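Side-chain contacts in secretory pathway GDP dissociation inhibitor (Saccharomyces cerevisiae, PDB 2BCG), which binds prenylated Rab GTPases such as Sec4, inhibits their release of GDP, and extracts GDP-bound Ypt7 from vacuolar membranes: residues 19-22 / 23-27; 99-103 / 104-108; 418-422 / 423-427. All blocks are in the same frame, centred on the assembly; numbering follows the deposited sequence.

Contact 1 of 3, residues 19-22 / 23-27; sequences TGIT and ECILS
The first turn of helix 21-32, which follows strand 14-17 in a beta-alpha-beta unit completed by strand 37-40, pairs Ile21 with Ile25 and Thr22 with Leu26, each four residues apart. Ile21 carries CG1 anti to its backbone N (chi1 -174°), and this places CG1 on the side of Ile25; CD1 beyond it lies 3.7 Å from Ile25 CG1, where the two branches cross obliquely. The backbone repeats the pairing, with Ile25 N giving its hydrogen to Ile21 O at 2.9 Å. Replacing Ile21 with an alanine would probably leave CG1 and CD1 of Ile25 without this neighbour and open a gap toward Phe248 of helix 243-254, which packs on both isoleucines. Thr22 and Leu26 lie side by side and point the same way, Thr22 CG2 lying 4.0 Å from Leu26 CD1, and both rest on Ile433 of helix 424-438.

Gly20 is the N-cap, at the glycine-containing turn between strand and helix that is a hallmark of Rossmann-type folds, the clan to which this family belongs. Its carbonyl accepts Cys24 N at 2.9 Å, the donor lying nearly along the C=O axis. Glu23 bends at chi2 (70°), and its carboxylate turns back beside the helix start. There Glu23 OE2 accepts from a water at 2.7 Å that in turn accepts from Gly20 N, also at 2.7 Å, while Glu23 OE1 is bonded to Ser414 OG. With a partner on each oxygen the buried carboxylate is fixed in rotation, and its charge probably gains from the nearby amino end of the helix. Cys24 SG lies 3.3 Å from Thr19 O, while the Thr19 hydroxyl is bonded to Asp41 and the backbone N of Gly47.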
ATOM      1  N   THR A  19      -2.817   1.470 -11.785  1.00 10.34           N
ATOM      2  CA  THR A  19      -3.153   1.321 -10.365  1.00 10.38           C
ATOM      3  C   THR A  19      -1.953   1.517  -9.452  1.00 10.37           C
ATOM      4  O   THR A  19      -1.882   0.901  -8.380  1.00 11.47           O
ATOM      5  CB  THR A  19      -3.812  -0.044 -10.070  1.00 10.86           C
ATOM      6  OG1 THR A  19      -2.934  -1.115 -10.477  1.00 11.57           O
ATOM      7  CG2 THR A  19      -5.140  -0.190 -10.800  1.00 13.94           C
ATOM      8  N   GLY A  20      -1.030   2.405  -9.838  1.00  9.97           N
ATOM      9  CA  GLY A  20      -0.135   2.986  -8.837  1.00  9.45           C
ATOM     10  C   GLY A  20      -0.846   3.665  -7.687  1.00  9.31           C
ATOM     11  O   GLY A  20      -2.007   4.105  -7.805  1.00 10.68           O
ATOM     12  N   ILE A  21      -0.134   3.814  -6.575  1.00  9.45           N
ATOM     13  CA  ILE A  21      -0.750   4.406  -5.387  1.00  9.42           C
ATOM     14  C   ILE A  21      -1.353   5.834  -5.614  1.00  9.69           C
ATOM     15  O   ILE A  21      -2.409   6.144  -5.080  1.00 10.59           O
ATOM     16  CB  ILE A  21       0.255   4.397  -4.203  1.00  9.44           C
ATOM     17  CG1 ILE A  21      -0.383   4.883  -2.898  1.00  9.49           C
ATOM     18  CG2 ILE A  21       1.537   5.169  -4.528  1.00  9.22           C
ATOM     19  CD1 ILE A  21      -1.623   4.168  -2.503  1.00 14.83           C
ATOM     20  N   THR A  22      -0.680   6.705  -6.353  1.00  9.97           N
ATOM     21  CA  THR A  22      -1.251   8.040  -6.576  1.00  9.60           C
ATOM     22  C   THR A  22      -2.644   7.922  -7.189  1.00 10.35           C
ATOM     23  O   THR A  22      -3.594   8.561  -6.705  1.00 11.10           O
ATOM     24  CB  THR A  22      -0.341   8.856  -7.474  1.00 10.94           C
ATOM     25  OG1 THR A  22       0.939   8.957  -6.866  1.00 11.75           O
ATOM     26  CG2 THR A  22      -0.930  10.245  -7.759  1.00 12.55           C
ATOM     27  N   GLU A  23      -2.772   7.063  -8.199  1.00  9.85           N
ATOM     28  CA  GLU A  23      -4.052   6.890  -8.911  1.00 10.13           C
ATOM     29  C   GLU A  23      -5.084   6.219  -8.020  1.00 10.38           C
ATOM     30  O   GLU A  23      -6.270   6.565  -8.046  1.00 11.30           O
ATOM     31  CB  GLU A  23      -3.889   6.052 -10.177  1.00 10.62           C
ATOM     32  CG  GLU A  23      -3.349   6.819 -11.364  1.00 10.52           C
ATOM     33  CD  GLU A  23      -1.893   7.228 -11.232  1.00 13.51           C
ATOM     34  OE1 GLU A  23      -1.519   8.279 -11.819  1.00 14.74           O
ATOM     35  OE2 GLU A  23      -1.097   6.461 -10.637  1.00 13.24           O
ATOM     36  N   CYS A  24      -4.655   5.197  -7.270  1.00 10.26           N
ATOM     37  CA  CYS A  24      -5.602   4.503  -6.404  1.00 10.42           C
ATOM     38  C   CYS A  24      -6.119   5.461  -5.298  1.00 10.21           C
ATOM     39  O   CYS A  24      -7.296   5.427  -4.993  1.00 11.10           O
ATOM     40  CB  CYS A  24      -4.997   3.241  -5.795  1.00 11.13           C
ATOM     41  SG  CYS A  24      -4.666   1.966  -7.022  1.00 12.28           S
ATOM     42  N   ILE A  25      -5.271   6.340  -4.754  1.00 10.44           N
ATOM     43  CA  ILE A  25      -5.777   7.298  -3.754  1.00 10.91           C
ATOM     44  C   ILE A  25      -6.810   8.218  -4.366  1.00 11.20           C
ATOM     45  O   ILE A  25      -7.878   8.461  -3.780  1.00 11.62           O
ATOM     46  CB  ILE A  25      -4.646   8.119  -3.091  1.00 10.65           C
ATOM     47  CG1 ILE A  25      -3.777   7.154  -2.269  1.00 10.49           C
ATOM     48  CG2 ILE A  25      -5.246   9.182  -2.129  1.00 12.48           C
ATOM     49  CD1 ILE A  25      -2.509   7.813  -1.653  1.00 12.29           C
ATOM     50  N   LEU A  26      -6.471   8.742  -5.544  1.00 11.19           N
ATOM     51  CA  LEU A  26      -7.403   9.656  -6.229  1.00 11.71           C
ATOM     52  C   LEU A  26      -8.710   8.940  -6.543  1.00 11.87           C
ATOM     53  O   LEU A  26      -9.794   9.505  -6.314  1.00 11.60           O
ATOM     54  CB  LEU A  26      -6.746  10.246  -7.467  1.00 12.30           C
ATOM     55  CG  LEU A  26      -5.658  11.247  -7.099  1.00 11.96           C
ATOM     56  CD1 LEU A  26      -4.699  11.384  -8.262  1.00 12.59           C
ATOM     57  CD2 LEU A  26      -6.339  12.569  -6.715  1.00 13.40           C
ATOM     58  N   SER A  27      -8.627   7.715  -7.073  1.00 11.18           N
ATOM     59  CA  SER A  27      -9.830   6.938  -7.390  1.00 11.44           C
ATOM     60  C   SER A  27     -10.690   6.773  -6.122  1.00 11.60           C
ATOM     61  O   SER A  27     -11.924   6.988  -6.143  1.00 12.32           O
ATOM     62  CB  SER A  27      -9.423   5.588  -7.977  1.00 10.99           C
ATOM     63  OG  SER A  27     -10.573   4.779  -8.213  1.00 12.31           O
TER
HETATM   64  O   HOH W   1      -0.681   4.078 -11.923  1.00 14.87           O

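Contact 2 of 3, residues 99-103 / 104-108; sequences NILIH and TDVTR
Thr104 sets OG1 between its backbone N and carbonyl carbon (chi1 61°), a rotation that folds the hydroxyl back over the last turn of helix 96-104 and onto Ile100 O, to which it donates at 2.8 Å. The same carbonyl accepts Thr104 N at 3.0 Å, so two donors of one residue grip it: the N-H comes almost head-on, whereas the hydroxyl is tilted 33° from the carbonyl plane. Thr104 OG1 also receives a weak bond from Val106 N at 3.3 Å, which ties the hydroxyl to the chain leaving the helix.

That exit is a Schellman motif. Asp105 takes a positive phi of 61°, which turns the chain so that Val106 N reaches Leu101 O in a weak bond of 3.2 Å. The second bond of the motif, Asp105 N to Ile102 O at 3.4 Å, is weak too. The apolar pair expected of the motif is present as well: Leu101 CD2 touches Val106 CG1 at 3.7 Å, the two side chains crossing at about a right angle. On another side of the turn, His103 ND1 donates to Asn99 O at 2.8 Å. The acceptor lies in the imidazole plane, and this bond would oppose rotation of the ring; the backbone N of His103 reaches the same carbonyl from its opposite face.

A chain of another protein meets the motif. Its basic and acidic side chains engage Thr107 OG1 in a hydrogen bond and Arg108 in a salt bridge, respectively; Arg108 opens the region 108-114, which interacts with Ypt1. Within the fold, the inner side of the turn rests on helix 243-254, with Ile100, Leu101 and Thr104 against Phe248 and Thr104 also on Leu251, before the chain runs on to strand 112-114.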
ATOM      1  N   ASN A  99      -2.619  10.696   7.545  1.00 14.75           N
ATOM      2  CA  ASN A  99      -3.857  11.485   7.710  1.00 14.22           C
ATOM      3  C   ASN A  99      -4.978  10.971   6.763  1.00 14.30           C
ATOM      4  O   ASN A  99      -6.153  10.837   7.150  1.00 15.80           O
ATOM      5  CB  ASN A  99      -3.542  12.966   7.460  1.00 15.49           C
ATOM      6  CG  ASN A  99      -4.694  13.896   7.863  1.00 17.70           C
ATOM      7  OD1 ASN A  99      -5.359  13.677   8.862  1.00 20.19           O
ATOM      8  ND2 ASN A  99      -4.937  14.920   7.050  1.00 21.99           N
ATOM      9  N   ILE A 100      -4.610  10.669   5.522  1.00 13.72           N
ATOM     10  CA  ILE A 100      -5.575  10.140   4.546  1.00 12.80           C
ATOM     11  C   ILE A 100      -6.015   8.741   4.943  1.00 12.09           C
ATOM     12  O   ILE A 100      -7.198   8.432   4.905  1.00 13.12           O
ATOM     13  CB  ILE A 100      -4.975  10.130   3.134  1.00 12.04           C
ATOM     14  CG1 ILE A 100      -4.641  11.552   2.690  1.00 13.41           C
ATOM     15  CG2 ILE A 100      -5.919   9.430   2.119  1.00 12.53           C
ATOM     16  CD1 ILE A 100      -3.849  11.590   1.391  1.00 14.68           C
ATOM     17  N   LEU A 101      -5.066   7.886   5.318  1.00 12.46           N
ATOM     18  CA  LEU A 101      -5.389   6.549   5.775  1.00 12.91           C
ATOM     19  C   LEU A 101      -6.407   6.547   6.895  1.00 14.21           C
ATOM     20  O   LEU A 101      -7.335   5.736   6.885  1.00 14.36           O
ATOM     21  CB  LEU A 101      -4.120   5.813   6.230  1.00 13.13           C
ATOM     22  CG  LEU A 101      -3.174   5.339   5.110  1.00 13.06           C
ATOM     23  CD1 LEU A 101      -1.799   5.071   5.718  1.00 12.60           C
ATOM     24  CD2 LEU A 101      -3.729   4.068   4.405  1.00 13.52           C
ATOM     25  N   ILE A 102      -6.203   7.427   7.874  1.00 14.56           N
ATOM     26  CA  ILE A 102      -7.118   7.466   9.022  1.00 15.33           C
ATOM     27  C   ILE A 102      -8.493   7.990   8.657  1.00 15.25           C
ATOM     28  O   ILE A 102      -9.478   7.392   9.058  1.00 17.34           O
ATOM     29  CB  ILE A 102      -6.520   8.415  10.078  0.70 16.64           C
ATOM     30  CG1 ILE A 102      -5.248   7.814  10.647  0.70 17.97           C
ATOM     31  CG2 ILE A 102      -7.523   8.706  11.164  0.70 16.84           C
ATOM     32  CD1 ILE A 102      -4.384   8.810  11.379  0.70 21.18           C
ATOM     33  N   HIS A 103      -8.558   9.044   7.849  1.00 14.82           N
ATOM     34  CA  HIS A 103      -9.857   9.635   7.483  1.00 15.67           C
ATOM     35  C   HIS A 103     -10.699   8.688   6.628  1.00 15.48           C
ATOM     36  O   HIS A 103     -11.919   8.672   6.733  1.00 15.25           O
ATOM     37  CB  HIS A 103      -9.673  10.979   6.772  1.00 15.90           C
ATOM     38  CG  HIS A 103      -9.448  12.125   7.717  1.00 17.62           C
ATOM     39  ND1 HIS A 103      -8.209  12.428   8.238  1.00 17.60           N
ATOM     40  CD2 HIS A 103     -10.319  13.020   8.258  1.00 20.28           C
ATOM     41  CE1 HIS A 103      -8.327  13.456   9.071  1.00 20.67           C
ATOM     42  NE2 HIS A 103      -9.594  13.837   9.094  1.00 20.33           N
ATOM     43  N   THR A 104     -10.040   7.876   5.784  1.00 14.25           N
ATOM     44  CA  THR A 104     -10.740   6.970   4.855  1.00 13.98           C
ATOM     45  C   THR A 104     -10.926   5.580   5.400  1.00 12.48           C
ATOM     46  O   THR A 104     -11.573   4.732   4.756  1.00 13.75           O
ATOM     47  CB  THR A 104      -9.962   6.811   3.534  1.00 13.20           C
ATOM     48  OG1 THR A 104      -8.651   6.246   3.795  1.00 13.95           O
ATOM     49  CG2 THR A 104      -9.867   8.143   2.741  1.00 13.77           C
ATOM     50  N   ASP A 105     -10.330   5.303   6.558  1.00 12.76           N
ATOM     51  CA  ASP A 105     -10.361   3.964   7.156  1.00 13.60           C
ATOM     52  C   ASP A 105      -9.700   2.887   6.267  1.00 13.38           C
ATOM     53  O   ASP A 105      -9.973   1.689   6.392  1.00 13.03           O
ATOM     54  CB  ASP A 105     -11.782   3.528   7.542  1.00 15.20           C
ATOM     55  CG  ASP A 105     -12.360   4.322   8.729  1.00 19.49           C
ATOM     56  OD1 ASP A 105     -11.640   5.050   9.456  1.00 22.16           O
ATOM     57  OD2 ASP A 105     -13.582   4.217   8.902  1.00 23.78           O
ATOM     58  N   VAL A 106      -8.786   3.320   5.411  1.00 12.80           N
ATOM     59  CA  VAL A 106      -7.976   2.337   4.635  1.00 12.05           C
ATOM     60  C   VAL A 106      -7.020   1.582   5.567  1.00 12.20           C
ATOM     61  O   VAL A 106      -6.520   0.506   5.246  1.00 12.72           O
ATOM     62  CB  VAL A 106      -7.341   2.990   3.401  1.00 12.28           C
ATOM     63  CG1 VAL A 106      -6.309   2.071   2.754  1.00 11.93           C
ATOM     64  CG2 VAL A 106      -8.449   3.327   2.424  1.00 12.32           C
ATOM     65  N   THR A 107      -6.865   2.113   6.792  1.00 12.70           N
ATOM     66  CA  THR A 107      -6.293   1.347   7.874  1.00 13.81           C
ATOM     67  C   THR A 107      -6.971  -0.006   8.101  1.00 13.75           C
ATOM     68  O   THR A 107      -6.353  -0.913   8.693  1.00 16.18           O
ATOM     69  CB  THR A 107      -6.365   2.149   9.214  1.00 13.07           C
ATOM     70  OG1 THR A 107      -7.700   2.655   9.422  1.00 15.77           O
ATOM     71  CG2 THR A 107      -5.388   3.326   9.184  1.00 17.22           C
ATOM     72  N   ARG A 108      -8.217  -0.173   7.632  1.00 13.33           N
ATOM     73  CA  ARG A 108      -8.892  -1.481   7.744  1.00 13.80           C
ATOM     74  C   ARG A 108      -8.271  -2.538   6.812  1.00 13.31           C
ATOM     75  O   ARG A 108      -8.483  -3.758   7.009  1.00 14.09           O
ATOM     76  CB  ARG A 108     -10.370  -1.352   7.343  1.00 15.90           C
ATOM     77  CG  ARG A 108     -11.241  -0.569   8.274  1.00 18.27           C
ATOM     78  CD  ARG A 108     -12.564  -0.361   7.514  1.00 22.02           C
ATOM     79  NE  ARG A 108     -13.567   0.188   8.407  1.00 24.27           N
ATOM     80  CZ  ARG A 108     -14.893   0.122   8.241  1.00 25.07           C
ATOM     81  NH1 ARG A 108     -15.464  -0.457   7.162  1.00 21.93           N
ATOM     82  NH2 ARG A 108     -15.650   0.666   9.188  1.00 28.89           N
TER

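Contact 3 of 3, residues 418-422 / 423-427; sequences DASSH and FESMT
The loop 418-422 begins with an Asx turn at Asp418 and curls round to Phe423, the N-cap of helix 424-438, so that Ser425 in the first helical turn faces back to Asp418. Ser425 OG donates to Asp418 OD1 at 2.7 Å, meeting it from above the carboxylate plane. The other oxygen, Asp418 OD2, takes Ser420 OG at 2.7 Å on its syn lone pair and Ser420 N at 3.0 Å from above the plane. Two waters fill in the turn: one accepts from Ser425 N and donates to Ser420 OG, the other donates to both His422 O and Ser425 OG. His422 has CG between its backbone N and carbonyl carbon (chi1 58°), which lays the ring edge against Glu424. Glu424 N gives a weak bond to His422 ND1 at 3.3 Å, and Glu424 CB lies in the ring plane, 3.5 Å from His422 CE1. Asp418 is thus held through both oxygens, OD2 also forming a salt bridge with Lys89, and this bonding would favour the charged carboxylate; the weak bond to His422 ND1 is consistent with that nitrogen carrying no proton.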
ATOM      1  N   ASP A 418       9.551   9.289  -7.047  1.00 12.30           N
ATOM      2  CA  ASP A 418      10.859   9.936  -7.066  1.00 12.93           C
ATOM      3  C   ASP A 418      11.857   9.243  -6.128  1.00 12.59           C
ATOM      4  O   ASP A 418      11.570   8.170  -5.582  1.00 12.00           O
ATOM      5  CB  ASP A 418      10.706  11.449  -6.783  1.00 14.40           C
ATOM      6  CG  ASP A 418      10.245  11.768  -5.364  1.00 14.21           C
ATOM      7  OD1 ASP A 418       9.733  12.908  -5.126  1.00 17.68           O
ATOM      8  OD2 ASP A 418      10.418  10.929  -4.461  1.00 13.63           O
ATOM      9  N   ALA A 419      13.044   9.834  -5.980  1.00 14.06           N
ATOM     10  CA  ALA A 419      14.127   9.223  -5.201  1.00 14.08           C
ATOM     11  C   ALA A 419      14.017   9.465  -3.703  1.00 14.56           C
ATOM     12  O   ALA A 419      14.827   8.940  -2.932  1.00 14.39           O
ATOM     13  CB  ALA A 419      15.452   9.765  -5.693  1.00 16.31           C
ATOM     14  N   SER A 420      13.035  10.248  -3.270  1.00 13.32           N
ATOM     15  CA  SER A 420      12.897  10.562  -1.841  1.00 12.82           C
ATOM     16  C   SER A 420      12.573   9.275  -1.103  1.00 11.96           C
ATOM     17  O   SER A 420      12.012   8.322  -1.682  1.00 12.58           O
ATOM     18  CB  SER A 420      11.867  11.653  -1.567  1.00 13.28           C
ATOM     19  OG  SER A 420      10.567  11.179  -1.796  1.00 14.79           O
ATOM     20  N   SER A 421      12.895   9.271   0.189  1.00 12.26           N
ATOM     21  CA  SER A 421      12.854   8.014   0.952  1.00 12.42           C
ATOM     22  C   SER A 421      11.491   7.725   1.576  1.00 11.76           C
ATOM     23  O   SER A 421      11.286   6.669   2.174  1.00 11.68           O
ATOM     24  CB  SER A 421      13.931   8.079   2.043  1.00 13.46           C
ATOM     25  OG  SER A 421      13.610   9.035   3.036  1.00 14.15           O
ATOM     26  N   HIS A 422      10.555   8.663   1.429  1.00 12.39           N
ATOM     27  CA  HIS A 422       9.222   8.482   1.991  1.00 12.52           C
ATOM     28  C   HIS A 422       8.161   9.084   1.072  1.00 12.97           C
ATOM     29  O   HIS A 422       8.492   9.643   0.029  1.00 11.89           O
ATOM     30  CB  HIS A 422       9.160   9.079   3.402  1.00 12.96           C
ATOM     31  CG  HIS A 422       9.508  10.526   3.458  1.00 13.67           C
ATOM     32  ND1 HIS A 422       8.587  11.519   3.212  1.00 17.38           N
ATOM     33  CD2 HIS A 422      10.683  11.154   3.721  1.00 17.21           C
ATOM     34  CE1 HIS A 422       9.173  12.698   3.331  1.00 18.83           C
ATOM     35  NE2 HIS A 422      10.443  12.506   3.645  1.00 17.24           N
ATOM     36  N   PHE A 423       6.886   8.935   1.441  1.00 13.41           N
ATOM     37  CA  PHE A 423       5.775   9.207   0.509  1.00 14.00           C
ATOM     38  C   PHE A 423       5.227  10.653   0.534  1.00 14.26           C
ATOM     39  O   PHE A 423       4.244  10.963  -0.152  1.00 13.43           O
ATOM     40  CB  PHE A 423       4.625   8.175   0.733  1.00 15.31           C
ATOM     41  CG  PHE A 423       4.632   6.969  -0.216  1.00 16.42           C
ATOM     42  CD1 PHE A 423       4.860   7.127  -1.584  1.00 18.30           C
ATOM     43  CD2 PHE A 423       4.344   5.676   0.251  1.00 21.65           C
ATOM     44  CE1 PHE A 423       4.834   6.032  -2.474  1.00 20.91           C
ATOM     45  CE2 PHE A 423       4.306   4.596  -0.629  1.00 19.93           C
ATOM     46  CZ  PHE A 423       4.533   4.783  -1.988  1.00 20.19           C
ATOM     47  N   GLU A 424       5.886  11.584   1.246  1.00 14.09           N
ATOM     48  CA  GLU A 424       5.302  12.933   1.302  1.00 14.68           C
ATOM     49  C   GLU A 424       5.169  13.581  -0.078  1.00 13.42           C
ATOM     50  O   GLU A 424       4.153  14.243  -0.367  1.00 14.29           O
ATOM     51  CB  GLU A 424       6.078  13.826   2.268  1.00 16.16           C
ATOM     52  CG  GLU A 424       5.198  14.688   3.112  1.00 21.49           C
ATOM     53  CD  GLU A 424       4.154  13.923   3.953  1.00 22.80           C
ATOM     54  OE1 GLU A 424       4.351  12.732   4.340  1.00 23.17           O
ATOM     55  OE2 GLU A 424       3.113  14.537   4.217  1.00 24.06           O
ATOM     56  N   SER A 425       6.160  13.413  -0.955  1.00 12.39           N
ATOM     57  CA  SER A 425       6.033  14.033  -2.281  1.00 13.07           C
ATOM     58  C   SER A 425       4.896  13.360  -3.108  1.00 12.81           C
ATOM     59  O   SER A 425       4.290  14.005  -3.980  1.00 13.13           O
ATOM     60  CB  SER A 425       7.353  14.031  -3.061  1.00 13.73           C
ATOM     61  OG  SER A 425       7.765  12.702  -3.323  1.00 14.01           O
ATOM     62  N   MET A 426       4.588  12.092  -2.825  1.00 11.53           N
ATOM     63  CA  MET A 426       3.499  11.384  -3.523  1.00 11.26           C
ATOM     64  C   MET A 426       2.164  11.977  -3.059  1.00 11.92           C
ATOM     65  O   MET A 426       1.308  12.258  -3.902  1.00 12.22           O
ATOM     66  CB  MET A 426       3.596   9.863  -3.285  1.00 11.57           C
ATOM     67  CG  MET A 426       2.512   8.991  -3.954  1.00 11.53           C
ATOM     68  SD  MET A 426       0.915   9.041  -3.061  1.00 12.94           S
ATOM     69  CE  MET A 426       1.395   8.132  -1.551  1.00 12.40           C
ATOM     70  N   THR A 427       1.997  12.236  -1.752  1.00 12.24           N
ATOM     71  CA  THR A 427       0.731  12.856  -1.297  1.00 12.79           C
ATOM     72  C   THR A 427       0.637  14.326  -1.736  1.00 12.88           C
ATOM     73  O   THR A 427      -0.456  14.839  -1.980  1.00 13.87           O
ATOM     74  CB  THR A 427       0.471  12.695   0.204  1.00 13.33           C
ATOM     75  OG1 THR A 427       1.623  13.103   0.926  1.00 14.64           O
ATOM     76  CG2 THR A 427       0.184  11.234   0.513  1.00 13.63           C
TER
HETATM   77  O   HOH W   2       8.745  12.589  -0.134  1.00 14.56           O
HETATM   78  O   HOH W   3       7.539  10.162  -2.397  1.00 15.06           O

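In the fold
Helix 424-438 connects the three contacts. Contacts 1 and 3 touch directly, with centres 14 Å apart: Thr22 OG1 lies 3.3 Å from Met426 CG, and Ile21 CG2 lies 3.9 Å from Phe423 CZ. Contact 3 reaches contact 2 more lightly, through Thr427 CG2 and Ile100 CD1 at 4.1 Å, their centres being 18 Å apart. Contacts 1 and 2 do not touch, although their nearest atoms come within about 4 Å, and both pack on Phe248 of helix 243-254. Contact 2 alone meets the chain of another protein. None of the residues named here belongs to the geranylgeranyl pocket; the side chain of His422, in contact 3, is about 14 Å from a bound lipid.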